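Peptidase M14, carboxypeptidase A (Thermoplasmatales archaeon SCGC AB-540-F20, PDB 4XED) is named as an M14-family metallocarboxypeptidase, of which this fragment is the calcium-binding PKD domain, a beta-sandwich module that probably serves in binding rather than catalysis. Local coordinates at residues F28-P33 and I38-E43; E51-Y56 and V62-T67; R77-D82 and S88-L93. One frame throughout, in Å; residues are numbered along the deposited sequence.

The three contacts follow one another along the chain, and all lie within one PKD domain of two antiparallel sheets. Contacts 1 and 2 bridge the sheets: strands 24-29 and 62-66 are neighbours in one, 38-43 and 49-56 in the other, and the two contact centres are about 9 Å apart. Contact 3 stays within the second sheet, where strand 72-82 pairs with 38-43 and with 91-97; its centre is about 6 Å from that of contact 1 and about 12 Å from that of contact 2. Contacts 1 and 3 share the calcium ion through Asp32 and Asp82, so one ion joins the loop after strand 24-29 to the far end of segment 77-82.

Contact 1. Residues F28-P33 and I38-E43; sequences FVTTDP and ITYYIE. With CA (calcium ion), chain B.
Phe28 opens the contact by turning its ring into the space between the two sheets, where Ile42 comes to meet it from the opposite direction. The methyl CD1 of Ile42 sits over the middle of the ring, 3.8 Å from its centroid and only 9° off the normal, a CH-pi contact in which the flat aromatic face receives a rounded branched side chain. Ile42 CG1 lies anti to the carbonyl carbon (chi1 -61°), and the extended chain beyond it carries CD1 to the ring, while CG2 reaches the ring's far end at Phe28 CZ, 4.0 Å away. Val29 turns its side chain away, and its part here is played by CA, which lies 3.6 Å from Tyr40 OH. At Thr30 the contact becomes polar: the backbone N donates to Tyr40 OH at 3.0 Å, with a bent N-H...O angle of 139°. A tyrosine suits this place because its ring fills the core while its hydroxyl meets a buried amide where the strand gives way to loop. Thr30 CG2 packs beside the same phenol, 3.9 Å from Tyr40 CE1, and its OG1 bonds instead to the backbone O of Asn8. Asp32 touches Ile38 through its CB, 4.0 Å from Ile38 CG2, and its carboxylate grips the calcium with both oxygens, OD2 at 2.4 Å from the ion. Asn4, Asp5 (by its backbone O), Asn34, Asp36 and Asp82 complete the site. An aromatic and aliphatic core between facing sheets, continued by a loop aspartate into a calcium site at one end of the sandwich, is the beta-sandwich build of this PKD domain.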
loop_
_atom_site.group_PDB
_atom_site.type_symbol
_atom_site.label_atom_id
_atom_site.label_comp_id
_atom_site.label_asym_id
_atom_site.label_seq_id
_atom_site.Cartn_x
_atom_site.Cartn_y
_atom_site.Cartn_z
ATOM N N PHE A 28 4.663 3.566 1.632
ATOM C CA PHE A 28 3.300 3.490 2.157
ATOM C C PHE A 28 3.291 4.126 3.531
ATOM O O PHE A 28 4.174 3.832 4.365
ATOM C CB PHE A 28 2.838 2.034 2.293
ATOM C CG PHE A 28 2.789 1.283 0.985
ATOM C CD1 PHE A 28 3.922 0.689 0.455
ATOM C CD2 PHE A 28 1.609 1.138 0.279
ATOM C CE1 PHE A 28 3.899 0.007 -0.747
ATOM C CE2 PHE A 28 1.583 0.459 -0.929
ATOM C CZ PHE A 28 2.743 -0.110 -1.421
ATOM N N VAL A 29 2.280 4.936 3.811
ATOM C CA VAL A 29 2.133 5.418 5.183
ATOM C C VAL A 29 0.729 5.895 5.480
ATOM O O VAL A 29 0.048 6.462 4.623
ATOM C CB VAL A 29 3.128 6.571 5.503
ATOM C CG1 VAL A 29 2.874 7.771 4.615
ATOM C CG2 VAL A 29 3.106 6.970 6.994
ATOM N N THR A 30 0.286 5.631 6.704
ATOM C CA THR A 30 -0.892 6.265 7.218
ATOM C C THR A 30 -0.721 6.478 8.716
ATOM O O THR A 30 0.276 6.048 9.298
ATOM C CB THR A 30 -2.154 5.453 6.899
ATOM O OG1 THR A 30 -3.272 6.328 7.043
ATOM C CG2 THR A 30 -2.327 4.244 7.819
ATOM N N THR A 31 -1.694 7.157 9.304
ATOM C CA THR A 31 -1.800 7.292 10.748
ATOM C C THR A 31 -3.158 6.784 11.206
ATOM O O THR A 31 -4.133 6.773 10.469
ATOM C CB THR A 31 -1.642 8.767 11.203
ATOM O OG1 THR A 31 -2.697 9.568 10.679
ATOM C CG2 THR A 31 -0.350 9.364 10.723
ATOM N N ASP A 32 -3.197 6.348 12.460
ATOM C CA ASP A 32 -4.444 6.056 13.135
ATOM C C ASP A 32 -4.755 7.200 14.096
ATOM O O ASP A 32 -3.868 7.611 14.831
ATOM C CB ASP A 32 -4.315 4.713 13.866
ATOM C CG ASP A 32 -5.595 4.312 14.589
ATOM O OD1 ASP A 32 -5.803 4.780 15.743
ATOM O OD2 ASP A 32 -6.430 3.568 14.008
ATOM N N PRO A 33 -6.016 7.677 14.142
ATOM C CA PRO A 33 -6.346 8.840 14.974
ATOM C C PRO A 33 -6.140 8.615 16.451
ATOM O O PRO A 33 -6.014 9.595 17.186
ATOM C CB PRO A 33 -7.831 9.068 14.687
ATOM C CG PRO A 33 -8.067 8.507 13.347
ATOM C CD PRO A 33 -7.143 7.317 13.257
ATOM N N ILE A 38 -0.943 -0.382 13.301
ATOM C CA ILE A 38 -1.770 -0.834 12.174
ATOM C C ILE A 38 -1.059 -1.853 11.282
ATOM O O ILE A 38 0.174 -1.931 11.255
ATOM C CB ILE A 38 -2.320 0.340 11.262
ATOM C CG1 ILE A 38 -1.251 0.945 10.323
ATOM C CG2 ILE A 38 -2.981 1.415 12.113
ATOM C CD1 ILE A 38 -0.194 1.769 10.988
ATOM N N THR A 39 -1.854 -2.617 10.538
ATOM C CA THR A 39 -1.365 -3.513 9.505
ATOM C C THR A 39 -1.891 -3.002 8.163
ATOM O O THR A 39 -2.919 -2.329 8.114
ATOM C CB THR A 39 -1.779 -4.985 9.709
ATOM O OG1 THR A 39 -3.199 -5.085 9.870
ATOM C CG2 THR A 39 -1.064 -5.573 10.924
ATOM N N TYR A 40 -1.176 -3.309 7.087
ATOM C CA TYR A 40 -1.535 -2.878 5.749
ATOM C C TYR A 40 -1.929 -4.057 4.863
ATOM O O TYR A 40 -1.339 -5.127 4.948
ATOM C CB TYR A 40 -0.357 -2.159 5.080
ATOM C CG TYR A 40 0.044 -0.849 5.716
ATOM C CD1 TYR A 40 -0.560 0.352 5.337
ATOM C CD2 TYR A 40 1.026 -0.805 6.692
ATOM C CE1 TYR A 40 -0.188 1.564 5.909
ATOM C CE2 TYR A 40 1.401 0.402 7.286
ATOM C CZ TYR A 40 0.794 1.585 6.878
ATOM O OH TYR A 40 1.094 2.818 7.419
ATOM N N TYR A 41 -2.911 -3.820 4.002
ATOM C CA TYR A 41 -3.313 -4.763 2.954
ATOM C C TYR A 41 -3.019 -4.039 1.652
ATOM O O TYR A 41 -3.588 -2.988 1.382
ATOM C CB TYR A 41 -4.788 -5.160 3.072
ATOM C CG TYR A 41 -5.192 -6.254 2.139
ATOM C CD1 TYR A 41 -5.319 -6.026 0.774
ATOM C CD2 TYR A 41 -5.480 -7.534 2.618
ATOM C CE1 TYR A 41 -5.696 -7.007 -0.076
ATOM C CE2 TYR A 41 -5.872 -8.553 1.745
ATOM C CZ TYR A 41 -5.969 -8.272 0.389
ATOM O OH TYR A 41 -6.369 -9.225 -0.527
ATOM N N ILE A 42 -2.070 -4.570 0.883
ATOM C CA ILE A 42 -1.619 -3.975 -0.371
ATOM C C ILE A 42 -2.003 -4.902 -1.529
ATOM O O ILE A 42 -1.732 -6.110 -1.489
ATOM C CB ILE A 42 -0.104 -3.767 -0.347
ATOM C CG1 ILE A 42 0.279 -2.807 0.796
ATOM C CG2 ILE A 42 0.427 -3.310 -1.706
ATOM C CD1 ILE A 42 1.753 -2.792 1.085
ATOM N N GLU A 43 -2.579 -4.312 -2.576
ATOM C CA GLU A 43 -2.786 -4.953 -3.878
ATOM C C GLU A 43 -1.803 -4.340 -4.859
ATOM O O GLU A 43 -1.738 -3.118 -4.991
ATOM C CB GLU A 43 -4.193 -4.693 -4.399
ATOM C CG GLU A 43 -5.287 -5.302 -3.592
ATOM C CD GLU A 43 -6.663 -4.913 -4.091
ATOM O OE1 GLU A 43 -6.786 -3.956 -4.899
ATOM O OE2 GLU A 43 -7.634 -5.576 -3.682
HETATM CA CA CA B . -7.961 3.283 15.872
#

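Contact 2. Residues E51-Y56 and V62-T67; sequences EWIGPY and VIFSHT
Strands 53-56 and 62-66 run nearly antiparallel, at 165°, but their axes come no closer than 10.7 Å, so they face each other through side chains as strands of two different sheets. Tyr56 and Val62 meet beside the turn that connects them. The methyl CG1 of Val62 sits over one face of the Tyr56 ring, displaced toward the rim on the CD1 side, 3.7 Å from the centroid and 15° off the normal. Val62 brings that methyl to the ring by turning CG1 to the side of its backbone N (chi1 -62°). A beta-branched valine suits the spot: it is compact enough to lie flat against a ring face and offers that ring a methyl for a CH-pi contact. Further along, Tyr56 and Phe64 approach from opposite directions. At the edge of the Phe64 ring, near its plane, Tyr56 OH lies 3.3 Å from Phe64 CZ. Such a meeting suits a tyrosine, whose oxygen can face the weakly positive C-H rim of a phenylalanine. This is the face-to-face packing of a beta sandwich: strand 49-56 is an outermost strand of the four-stranded sheet, strand 62-66 an outermost one of the three-stranded sheet, and the chain passes between them in a short connection. Ile53, also pointing at Phe64 and meeting it head-on, adds an aliphatic neighbour to the aromatic pair. Ile53 belongs to a G1 beta bulge, in which it and Trp52 both face Tyr40. Gly54 fits the next position because its backbone angles would press a CB against the preceding carbonyl oxygen, and a cis peptide bond then leads into Pro55. On the inner side, Tyr56 also rests on Tyr40, Val62 on Phe28 and Phe64 on Ile42, residues of contact 1.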
loop_
_atom_site.group_PDB
_atom_site.type_symbol
_atom_site.label_atom_id
_atom_site.label_comp_id
_atom_site.label_asym_id
_atom_site.label_seq_id
_atom_site.Cartn_x
_atom_site.Cartn_y
_atom_site.Cartn_z
ATOM N N GLU A 51 -0.875 -9.274 2.584
ATOM C CA GLU A 51 -2.137 -9.405 3.321
ATOM C C GLU A 51 -1.968 -9.134 4.803
ATOM O O GLU A 51 -1.598 -9.995 5.602
ATOM C CB GLU A 51 -2.806 -10.755 3.044
ATOM C CG GLU A 51 -3.033 -10.861 1.542
ATOM C CD GLU A 51 -3.994 -11.945 1.093
ATOM O OE1 GLU A 51 -4.488 -12.728 1.939
ATOM O OE2 GLU A 51 -4.242 -12.005 -0.138
ATOM N N TRP A 52 -2.260 -7.898 5.174
ATOM C CA TRP A 52 -2.207 -7.467 6.565
ATOM C C TRP A 52 -0.800 -7.632 7.156
ATOM O O TRP A 52 -0.571 -8.307 8.166
ATOM C CB TRP A 52 -3.283 -8.145 7.398
ATOM C CG TRP A 52 -4.667 -7.899 6.870
ATOM C CD1 TRP A 52 -5.557 -8.848 6.466
ATOM C CD2 TRP A 52 -5.310 -6.628 6.648
ATOM N NE1 TRP A 52 -6.703 -8.266 6.035
ATOM C CE2 TRP A 52 -6.584 -6.907 6.122
ATOM C CE3 TRP A 52 -4.942 -5.296 6.862
ATOM C CZ2 TRP A 52 -7.503 -5.905 5.815
ATOM C CZ3 TRP A 52 -5.865 -4.291 6.521
ATOM C CH2 TRP A 52 -7.129 -4.611 6.015
ATOM N N ILE A 53 0.154 -7.017 6.483
ATOM C CA ILE A 53 1.534 -7.020 6.946
ATOM C C ILE A 53 1.726 -5.992 8.069
ATOM O O ILE A 53 1.053 -4.950 8.093
ATOM C CB ILE A 53 2.508 -6.771 5.781
ATOM C CG1 ILE A 53 2.098 -5.511 5.001
ATOM C CG2 ILE A 53 2.580 -8.016 4.878
ATOM C CD1 ILE A 53 3.114 -5.047 4.073
ATOM N N GLY A 54 2.621 -6.312 9.007
ATOM C CA GLY A 54 2.778 -5.524 10.213
ATOM C C GLY A 54 2.616 -6.402 11.441
ATOM O O GLY A 54 2.784 -7.604 11.363
ATOM N N PRO A 55 2.288 -5.819 12.590
ATOM C CA PRO A 55 1.948 -4.395 12.774
ATOM C C PRO A 55 3.134 -3.453 12.662
ATOM O O PRO A 55 4.289 -3.839 12.910
ATOM C CB PRO A 55 1.380 -4.358 14.201
ATOM C CG PRO A 55 2.007 -5.526 14.890
ATOM C CD PRO A 55 2.118 -6.586 13.831
ATOM N N TYR A 56 2.803 -2.215 12.307
ATOM C CA TYR A 56 3.714 -1.084 12.263
ATOM C C TYR A 56 3.168 0.032 13.146
ATOM O O TYR A 56 1.961 0.078 13.436
ATOM C CB TYR A 56 3.868 -0.565 10.847
ATOM C CG TYR A 56 4.483 -1.570 9.903
ATOM C CD1 TYR A 56 5.844 -1.848 9.925
ATOM C CD2 TYR A 56 3.688 -2.257 8.994
ATOM C CE1 TYR A 56 6.393 -2.775 9.031
ATOM C CE2 TYR A 56 4.228 -3.186 8.115
ATOM C CZ TYR A 56 5.570 -3.439 8.131
ATOM O OH TYR A 56 6.086 -4.371 7.255
ATOM N N VAL A 62 6.661 2.779 5.445
ATOM C CA VAL A 62 7.144 1.444 5.140
ATOM C C VAL A 62 7.310 1.354 3.634
ATOM O O VAL A 62 6.424 1.759 2.874
ATOM C CB VAL A 62 6.218 0.355 5.727
ATOM C CG1 VAL A 62 6.184 0.450 7.205
ATOM C CG2 VAL A 62 4.853 0.476 5.248
ATOM N N ILE A 63 8.455 0.831 3.194
ATOM C CA ILE A 63 8.816 0.809 1.788
ATOM C C ILE A 63 8.879 -0.627 1.324
ATOM O O ILE A 63 9.620 -1.430 1.901
ATOM C CB ILE A 63 10.137 1.598 1.520
ATOM C CG1 ILE A 63 9.915 3.062 1.999
ATOM C CG2 ILE A 63 10.530 1.473 0.080
ATOM C CD1 ILE A 63 11.041 4.019 2.073
ATOM N N PHE A 64 8.098 -0.967 0.302
ATOM C CA PHE A 64 8.105 -2.289 -0.314
ATOM C C PHE A 64 8.322 -2.178 -1.797
ATOM O O PHE A 64 7.794 -1.268 -2.428
ATOM C CB PHE A 64 6.789 -2.997 -0.064
ATOM C CG PHE A 64 6.482 -3.190 1.375
ATOM C CD1 PHE A 64 7.318 -3.933 2.200
ATOM C CD2 PHE A 64 5.354 -2.618 1.903
ATOM C CE1 PHE A 64 7.018 -4.094 3.543
ATOM C CE2 PHE A 64 5.044 -2.773 3.221
ATOM C CZ PHE A 64 5.880 -3.507 4.055
ATOM N N SER A 65 9.096 -3.112 -2.346
ATOM C CA SER A 65 9.369 -3.124 -3.763
ATOM C C SER A 65 8.512 -4.156 -4.495
ATOM O O SER A 65 8.007 -5.098 -3.891
ATOM C CB SER A 65 10.851 -3.373 -4.012
ATOM O OG SER A 65 11.287 -4.610 -3.486
ATOM N N HIS A 66 8.352 -3.965 -5.792
ATOM C CA HIS A 66 7.592 -4.887 -6.618
ATOM C C HIS A 66 8.145 -4.804 -8.027
ATOM O O HIS A 66 8.736 -3.793 -8.413
ATOM C CB HIS A 66 6.090 -4.582 -6.575
ATOM C CG HIS A 66 5.236 -5.679 -7.136
ATOM N ND1 HIS A 66 5.102 -6.904 -6.512
ATOM C CD2 HIS A 66 4.477 -5.744 -8.259
ATOM C CE1 HIS A 66 4.304 -7.676 -7.235
ATOM N NE2 HIS A 66 3.889 -6.984 -8.285
ATOM N N THR A 67 7.939 -5.892 -8.760
ATOM C CA THR A 67 8.300 -5.992 -10.172
ATOM C C THR A 67 7.075 -6.516 -10.922
ATOM O O THR A 67 6.431 -7.461 -10.452
ATOM C CB THR A 67 9.493 -6.980 -10.372
ATOM O OG1 THR A 67 10.569 -6.600 -9.514
ATOM C CG2 THR A 67 9.975 -6.963 -11.762
#

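Contact 3. Residues R77-D82 and S88-L93; sequences RAKAKD and SSWGTL. With CA (calcium ion), chain B; EDO (1,2-ethanediol), chain C.
Trp90 lies between two cationic side chains of the neighbouring strand. The guanidinium of Arg77 stacks on one face, its plane 16° from that of the indole and Arg77 CZ 3.6 Å from the centroid of the five-membered ring, a cation-pi contact. Across the opposite face runs the stem of Lys79, whose CD lies 3.8 Å from the centroid of the six-membered ring. The long Lys79 chain, extended beyond CG, suits an indole face and carries NZ past the rim to a salt bridge with Glu87 and a hydrogen bond to an ethanediol probably left from crystallisation. Arg77, bent at chi3 (-60°), folds back over the ring; Glu43 takes its NE in a salt bridge, and Thr92 CG2 packs 3.7 Å from Arg77 CD. With an alanine at Trp90, the guanidinium is likely to lose its stacking surface and the Lys79 stem the face it packs on. The register beneath pairs Arg77 with Thr92 (non-hydrogen-bonded) and Ala78 with Gly91 (hydrogen-bonded, Gly91 N to Ala78 O 2.8 Å), leaving Trp90 between Arg77 and Lys79. Ser88 N donates to Ala80 O at 2.8 Å; Ser88 OG receives Ala80 N at 2.9 Å and donates in turn to Ser89 O. Asp82 binds the calcium through OD2. Strands 72-82 and 91-97 form a hairpin at the sheet's edge, flanked by strand 38-43, while Ala78 packs on Phe28 of the opposing sheet.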
loop_
_atom_site.group_PDB
_atom_site.type_symbol
_atom_site.label_atom_id
_atom_site.label_comp_id
_atom_site.label_asym_id
_atom_site.label_seq_id
_atom_site.Cartn_x
_atom_site.Cartn_y
_atom_site.Cartn_z
ATOM N N ARG A 77 -3.062 -0.522 -4.643
ATOM C CA ARG A 77 -3.961 -0.008 -3.614
ATOM C C ARG A 77 -3.477 -0.459 -2.253
ATOM O O ARG A 77 -2.902 -1.553 -2.102
ATOM C CB ARG A 77 -5.405 -0.483 -3.836
ATOM C CG ARG A 77 -5.941 -0.177 -5.219
ATOM C CD ARG A 77 -7.463 -0.183 -5.199
ATOM N NE ARG A 77 -8.011 -1.467 -4.798
ATOM C CZ ARG A 77 -9.287 -1.678 -4.514
ATOM N NH1 ARG A 77 -10.181 -0.699 -4.605
ATOM N NH2 ARG A 77 -9.677 -2.881 -4.177
ATOM N N ALA A 78 -3.724 0.383 -1.248
ATOM C CA ALA A 78 -3.397 0.031 0.118
ATOM C C ALA A 78 -4.472 0.510 1.062
ATOM O O ALA A 78 -4.944 1.633 0.972
ATOM C CB ALA A 78 -2.055 0.606 0.520
ATOM N N LYS A 79 -4.852 -0.367 1.987
ATOM C CA LYS A 79 -5.729 -0.014 3.121
ATOM C C LYS A 79 -5.038 -0.456 4.413
ATOM O O LYS A 79 -4.051 -1.204 4.365
ATOM C CB LYS A 79 -7.127 -0.611 2.971
ATOM C CG LYS A 79 -7.162 -2.116 2.993
ATOM C CD LYS A 79 -8.586 -2.674 2.895
ATOM C CE LYS A 79 -8.549 -4.198 2.642
ATOM N NZ LYS A 79 -9.933 -4.797 2.752
ATOM N N ALA A 80 -5.530 0.036 5.545
ATOM C CA ALA A 80 -4.899 -0.284 6.809
ATOM C C ALA A 80 -6.004 -0.624 7.812
ATOM O O ALA A 80 -7.144 -0.153 7.718
ATOM C CB ALA A 80 -4.095 0.887 7.316
ATOM N N LYS A 81 -5.670 -1.416 8.828
ATOM C CA LYS A 81 -6.599 -1.660 9.917
ATOM C C LYS A 81 -5.832 -1.600 11.213
ATOM O O LYS A 81 -4.658 -1.941 11.295
ATOM C CB LYS A 81 -7.320 -2.989 9.774
ATOM C CG LYS A 81 -6.492 -4.198 10.094
ATOM C CD LYS A 81 -7.294 -5.485 9.848
ATOM C CE LYS A 81 -6.418 -6.681 10.041
ATOM N NZ LYS A 81 -7.179 -7.953 9.888
ATOM N N ASP A 82 -6.494 -1.118 12.240
ATOM C CA ASP A 82 -5.849 -1.063 13.524
ATOM C C ASP A 82 -5.946 -2.394 14.282
ATOM O O ASP A 82 -6.399 -3.375 13.748
ATOM C CB ASP A 82 -6.392 0.124 14.333
ATOM C CG ASP A 82 -7.879 0.048 14.657
ATOM O OD1 ASP A 82 -8.505 -1.019 14.568
ATOM O OD2 ASP A 82 -8.416 1.102 15.068
ATOM N N SER A 88 -9.627 1.037 7.197
ATOM C CA SER A 88 -9.691 2.241 6.373
ATOM C C SER A 88 -10.201 1.962 4.962
ATOM O O SER A 88 -10.339 0.835 4.540
ATOM C CB SER A 88 -8.299 2.855 6.263
ATOM O OG SER A 88 -7.492 2.162 5.322
ATOM N N SER A 89 -10.442 3.044 4.234
ATOM C CA SER A 89 -10.615 3.010 2.788
ATOM C C SER A 89 -9.259 2.835 2.078
ATOM O O SER A 89 -8.228 2.814 2.730
ATOM C CB SER A 89 -11.354 4.259 2.312
ATOM O OG SER A 89 -12.714 4.133 2.628
ATOM N N TRP A 90 -9.263 2.748 0.757
ATOM C CA TRP A 90 -8.052 2.462 0.032
ATOM C C TRP A 90 -7.406 3.723 -0.520
ATOM O O TRP A 90 -8.094 4.589 -1.097
ATOM C CB TRP A 90 -8.388 1.641 -1.193
ATOM C CG TRP A 90 -9.014 0.305 -1.040
ATOM C CD1 TRP A 90 -10.338 -0.000 -1.099
ATOM C CD2 TRP A 90 -8.313 -0.934 -0.920
ATOM N NE1 TRP A 90 -10.502 -1.355 -1.008
ATOM C CE2 TRP A 90 -9.277 -1.958 -0.905
ATOM C CE3 TRP A 90 -6.969 -1.282 -0.826
ATOM C CZ2 TRP A 90 -8.943 -3.300 -0.809
ATOM C CZ3 TRP A 90 -6.635 -2.641 -0.757
ATOM C CH2 TRP A 90 -7.629 -3.620 -0.746
ATOM N N GLY A 91 -6.087 3.806 -0.417
ATOM C CA GLY A 91 -5.305 4.756 -1.188
ATOM C C GLY A 91 -4.858 4.050 -2.451
ATOM O O GLY A 91 -4.718 2.818 -2.450
ATOM N N THR A 92 -4.685 4.783 -3.547
ATOM C CA THR A 92 -4.370 4.167 -4.834
ATOM C C THR A 92 -3.349 4.963 -5.638
ATOM O O THR A 92 -3.293 6.211 -5.557
ATOM C CB THR A 92 -5.641 3.951 -5.713
ATOM O OG1 THR A 92 -6.029 5.161 -6.365
ATOM C CG2 THR A 92 -6.827 3.414 -4.910
ATOM N N LEU A 93 -2.548 4.227 -6.408
ATOM C CA LEU A 93 -1.578 4.793 -7.344
ATOM C C LEU A 93 -1.557 3.929 -8.581
ATOM O O LEU A 93 -1.349 2.720 -8.498
ATOM C CB LEU A 93 -0.190 4.784 -6.713
ATOM C CG LEU A 93 0.920 5.476 -7.496
ATOM C CD1 LEU A 93 0.719 6.990 -7.609
ATOM C CD2 LEU A 93 2.289 5.176 -6.897
HETATM CA CA CA B . -7.961 3.283 15.872
HETATM C C1 EDO C . -9.534 -8.124 1.300
HETATM O O1 EDO C . -9.590 -7.554 2.599
HETATM C C2 EDO C . -9.562 -6.989 0.290
HETATM O O2 EDO C . -10.057 -7.485 -0.962
#